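Arginine decarboxylase (Campylobacter jejuni subsp. jejuni, PDB 3NZP) probably catalyses the pyridoxal-phosphate-dependent decarboxylation of arginine to agmatine, a step of polyamine and spermidine biosynthesis. Local coordinates at residues N253-R259 with Q309-P315. Residues are numbered along the deposited sequence.
Sequences NIYTELR and QKKDLEP
One lysine meets three residues of a neighbouring helix, 253-259. Lys310 NZ donates to Asn253 OD1 (3.1 Å) and Thr256 OG1 (3.2 Å), and forms a long salt bridge with Glu257 OE2 (3.7 Å). Thr256 (chi1 p) also donates from OG1 to Asn253 O, 2.8 Å away. Gln309 ends the preceding helix, and a Schellman motif with Lys311 at C-prime (phi/psi 38/50) turns the chain. Residues 312-315 are then extended. Thr256 and Asp312 lie nearest, CA to CA 6.7 Å. Asp312 OD2 accepts a hydrogen bond from Leu313 N (2.7 Å) and sits over a face of the Arg259 guanidinium, 3.8 Å from NE, a long, purely charge-based pair. Tyr255 (chi1 t) donates from OH to Leu313 O (2.7 Å). Pro315 CB lies 3.8 Å from the Tyr255 ring centroid, a CH-pi contact. Glu257 OE1 is hydrogen-bonded to Leu399 N of the second subunit, and Gln309 NE2 to Leu394 O of that subunit. The contact joins helix 242-260 to the loop before barrel strand 316-319, in the outer layer of a TIM barrel.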
ATOM      1  N   ASN B 253     -32.489  -6.232 -17.309  1.00 42.10           N
ATOM      2  CA  ASN B 253     -33.047  -7.109 -18.319  1.00 39.73           C
ATOM      3  C   ASN B 253     -32.629  -8.548 -18.082  1.00 35.13           C
ATOM      4  O   ASN B 253     -33.401  -9.463 -18.332  1.00 42.31           O
ATOM      5  CB  ASN B 253     -32.627  -6.644 -19.714  1.00 46.15           C
ATOM      6  CG  ASN B 253     -33.479  -5.491 -20.215  1.00 50.28           C
ATOM      7  OD1 ASN B 253     -34.609  -5.690 -20.663  1.00 58.54           O
ATOM      8  ND2 ASN B 253     -32.953  -4.280 -20.117  1.00 48.16           N
ATOM      9  N   ILE B 254     -31.410  -8.760 -17.595  1.00 36.51           N
ATOM     10  CA  ILE B 254     -30.945 -10.118 -17.314  1.00 36.07           C
ATOM     11  C   ILE B 254     -31.866 -10.671 -16.231  1.00 34.80           C
ATOM     12  O   ILE B 254     -32.298 -11.820 -16.286  1.00 33.48           O
ATOM     13  CB  ILE B 254     -29.465 -10.127 -16.811  1.00 34.40           C
ATOM     14  CG1 ILE B 254     -28.521  -9.773 -17.961  1.00 32.90           C
ATOM     15  CG2 ILE B 254     -29.087 -11.494 -16.269  1.00 30.03           C
ATOM     16  CD1 ILE B 254     -27.071  -9.825 -17.605  1.00 29.99           C
ATOM     17  N   TYR B 255     -32.169  -9.833 -15.249  1.00 36.87           N
ATOM     18  CA  TYR B 255     -33.056 -10.208 -14.159  1.00 33.24           C
ATOM     19  C   TYR B 255     -34.396 -10.705 -14.697  1.00 32.75           C
ATOM     20  O   TYR B 255     -34.805 -11.822 -14.402  1.00 31.72           O
ATOM     21  CB  TYR B 255     -33.282  -9.004 -13.259  1.00 34.35           C
ATOM     22  CG  TYR B 255     -34.512  -9.102 -12.402  1.00 34.78           C
ATOM     23  CD1 TYR B 255     -34.546  -9.932 -11.288  1.00 35.35           C
ATOM     24  CD2 TYR B 255     -35.633  -8.329 -12.685  1.00 36.08           C
ATOM     25  CE1 TYR B 255     -35.671  -9.978 -10.469  1.00 42.98           C
ATOM     26  CE2 TYR B 255     -36.756  -8.367 -11.880  1.00 35.03           C
ATOM     27  CZ  TYR B 255     -36.771  -9.186 -10.774  1.00 40.03           C
ATOM     28  OH  TYR B 255     -37.874  -9.184  -9.951  1.00 40.54           O
ATOM     29  N   THR B 256     -35.083  -9.876 -15.482  1.00 38.38           N
ATOM     30  CA  THR B 256     -36.377 -10.266 -16.040  1.00 40.99           C
ATOM     31  C   THR B 256     -36.266 -11.541 -16.876  1.00 40.40           C
ATOM     32  O   THR B 256     -37.042 -12.475 -16.690  1.00 40.35           O
ATOM     33  CB  THR B 256     -37.015  -9.145 -16.925  1.00 39.44           C
ATOM     34  OG1 THR B 256     -36.139  -8.817 -18.009  1.00 45.23           O
ATOM     35  CG2 THR B 256     -37.289  -7.897 -16.104  1.00 41.15           C
ATOM     36  N   GLU B 257     -35.300 -11.582 -17.790  1.00 37.38           N
ATOM     37  CA  GLU B 257     -35.112 -12.752 -18.639  1.00 39.14           C
ATOM     38  C   GLU B 257     -34.927 -14.036 -17.837  1.00 40.04           C
ATOM     39  O   GLU B 257     -35.390 -15.108 -18.237  1.00 43.38           O
ATOM     40  CB  GLU B 257     -33.903 -12.559 -19.550  1.00 42.72           C
ATOM     41  CG  GLU B 257     -34.192 -11.745 -20.777  1.00 48.66           C
ATOM     42  CD  GLU B 257     -35.252 -12.387 -21.651  1.00 55.78           C
ATOM     43  OE1 GLU B 257     -35.117 -13.596 -21.955  1.00 52.54           O
ATOM     44  OE2 GLU B 257     -36.215 -11.684 -22.035  1.00 56.42           O
ATOM     45  N   LEU B 258     -34.234 -13.921 -16.710  1.00 34.73           N
ATOM     46  CA  LEU B 258     -33.976 -15.063 -15.859  1.00 33.96           C
ATOM     47  C   LEU B 258     -35.257 -15.502 -15.174  1.00 37.51           C
ATOM     48  O   LEU B 258     -35.484 -16.694 -14.976  1.00 39.92           O
ATOM     49  CB  LEU B 258     -32.898 -14.714 -14.832  1.00 32.53           C
ATOM     50  CG  LEU B 258     -31.545 -15.433 -14.928  1.00 32.96           C
ATOM     51  CD1 LEU B 258     -31.194 -15.813 -16.349  1.00 25.37           C
ATOM     52  CD2 LEU B 258     -30.483 -14.521 -14.361  1.00 36.03           C
ATOM     53  N   ARG B 259     -36.107 -14.549 -14.813  1.00 35.36           N
ATOM     54  CA  ARG B 259     -37.357 -14.919 -14.171  1.00 37.69           C
ATOM     55  C   ARG B 259     -38.267 -15.638 -15.155  1.00 44.12           C
ATOM     56  O   ARG B 259     -38.924 -16.621 -14.809  1.00 50.11           O
ATOM     57  CB  ARG B 259     -38.083 -13.700 -13.641  1.00 31.25           C
ATOM     58  CG  ARG B 259     -37.366 -12.997 -12.539  1.00 37.57           C
ATOM     59  CD  ARG B 259     -38.381 -12.262 -11.712  1.00 32.41           C
ATOM     60  NE  ARG B 259     -39.443 -13.185 -11.336  1.00 45.01           N
ATOM     61  CZ  ARG B 259     -40.328 -12.956 -10.378  1.00 52.80           C
ATOM     62  NH1 ARG B 259     -40.286 -11.825  -9.691  1.00 52.71           N
ATOM     63  NH2 ARG B 259     -41.249 -13.870 -10.104  1.00 59.04           N
ATOM     64  N   GLN B 309     -41.994  -2.602 -18.607  1.00 41.60           N
ATOM     65  CA  GLN B 309     -41.848  -3.060 -19.981  1.00 44.45           C
ATOM     66  C   GLN B 309     -42.032  -4.564 -20.095  1.00 48.71           C
ATOM     67  O   GLN B 309     -42.868  -5.036 -20.862  1.00 55.00           O
ATOM     68  CB  GLN B 309     -40.477  -2.689 -20.543  1.00 48.28           C
ATOM     69  CG  GLN B 309     -40.196  -3.320 -21.903  1.00 55.04           C
ATOM     70  CD  GLN B 309     -38.817  -2.995 -22.431  1.00 64.60           C
ATOM     71  OE1 GLN B 309     -37.810  -3.228 -21.752  1.00 73.72           O
ATOM     72  NE2 GLN B 309     -38.756  -2.458 -23.648  1.00 56.51           N
ATOM     73  N   LYS B 310     -41.251  -5.318 -19.334  1.00 51.57           N
ATOM     74  CA  LYS B 310     -41.341  -6.767 -19.366  1.00 50.38           C
ATOM     75  C   LYS B 310     -42.520  -7.212 -18.515  1.00 50.36           C
ATOM     76  O   LYS B 310     -42.735  -8.405 -18.311  1.00 51.90           O
ATOM     77  CB  LYS B 310     -40.050  -7.377 -18.823  1.00 54.03           C
ATOM     78  CG  LYS B 310     -38.783  -6.881 -19.503  1.00 50.70           C
ATOM     79  CD  LYS B 310     -38.810  -7.158 -20.999  1.00 54.05           C
ATOM     80  CE  LYS B 310     -37.410  -7.088 -21.629  1.00 65.26           C
ATOM     81  NZ  LYS B 310     -36.429  -8.124 -21.125  1.00 55.77           N
ATOM     82  N   LYS B 311     -43.288  -6.237 -18.035  1.00 56.92           N
ATOM     83  CA  LYS B 311     -44.456  -6.483 -17.174  1.00 62.82           C
ATOM     84  C   LYS B 311     -44.206  -7.613 -16.192  1.00 58.56           C
ATOM     85  O   LYS B 311     -45.005  -8.538 -16.054  1.00 51.64           O
ATOM     86  CB  LYS B 311     -45.718  -6.749 -18.004  1.00 58.00           C
ATOM     87  CG  LYS B 311     -45.548  -7.720 -19.137  1.00 66.37           C
ATOM     88  CD  LYS B 311     -46.717  -7.636 -20.102  1.00 78.20           C
ATOM     89  CE  LYS B 311     -46.514  -8.597 -21.269  1.00 81.53           C
ATOM     90  NZ  LYS B 311     -47.660  -8.589 -22.215  1.00 80.64           N
ATOM     91  N   ASP B 312     -43.068  -7.501 -15.510  1.00 60.17           N
ATOM     92  CA  ASP B 312     -42.641  -8.466 -14.513  1.00 52.70           C
ATOM     93  C   ASP B 312     -42.659  -7.794 -13.153  1.00 48.83           C
ATOM     94  O   ASP B 312     -43.117  -6.655 -13.008  1.00 49.03           O
ATOM     95  CB  ASP B 312     -41.240  -8.961 -14.842  1.00 49.79           C
ATOM     96  CG  ASP B 312     -41.008 -10.387 -14.387  1.00 59.67           C
ATOM     97  OD1 ASP B 312     -40.211 -11.089 -15.048  1.00 63.98           O
ATOM     98  OD2 ASP B 312     -41.622 -10.809 -13.378  1.00 59.67           O
ATOM     99  N   LEU B 313     -42.148  -8.508 -12.161  1.00 48.74           N
ATOM    100  CA  LEU B 313     -42.106  -8.021 -10.784  1.00 44.46           C
ATOM    101  C   LEU B 313     -40.957  -7.063 -10.480  1.00 42.81           C
ATOM    102  O   LEU B 313     -39.793  -7.378 -10.728  1.00 41.16           O
ATOM    103  CB  LEU B 313     -42.019  -9.217  -9.839  1.00 35.46           C
ATOM    104  CG  LEU B 313     -41.751  -8.855  -8.390  1.00 31.11           C
ATOM    105  CD1 LEU B 313     -42.952  -8.115  -7.834  1.00 36.77           C
ATOM    106  CD2 LEU B 313     -41.460 -10.111  -7.599  1.00 25.71           C
ATOM    107  N   GLU B 314     -41.285  -5.893  -9.939  1.00 42.88           N
ATOM    108  CA  GLU B 314     -40.252  -4.924  -9.575  1.00 44.94           C
ATOM    109  C   GLU B 314     -39.354  -5.609  -8.545  1.00 46.99           C
ATOM    110  O   GLU B 314     -39.824  -5.998  -7.472  1.00 50.66           O
ATOM    111  CB  GLU B 314     -40.883  -3.672  -8.973  1.00 45.48           C
ATOM    112  CG  GLU B 314     -41.612  -2.795  -9.977  1.00 47.19           C
ATOM    113  CD  GLU B 314     -42.198  -1.550  -9.338  1.00 53.48           C
ATOM    114  OE1 GLU B 314     -42.632  -0.642 -10.080  1.00 60.94           O
ATOM    115  OE2 GLU B 314     -42.227  -1.476  -8.092  1.00 47.05           O
ATOM    116  N   PRO B 315     -38.053  -5.772  -8.856  1.00 47.27           N
ATOM    117  CA  PRO B 315     -37.069  -6.423  -7.975  1.00 40.17           C
ATOM    118  C   PRO B 315     -36.745  -5.694  -6.671  1.00 37.33           C
ATOM    119  O   PRO B 315     -37.059  -4.520  -6.501  1.00 35.05           O
ATOM    120  CB  PRO B 315     -35.847  -6.541  -8.877  1.00 39.66           C
ATOM    121  CG  PRO B 315     -35.935  -5.286  -9.689  1.00 33.12           C
ATOM    122  CD  PRO B 315     -37.394  -5.272 -10.080  1.00 36.44           C
TER
HETATM  123  O   HOH W   1     -34.970  -1.814 -21.247  1.00 25.49           O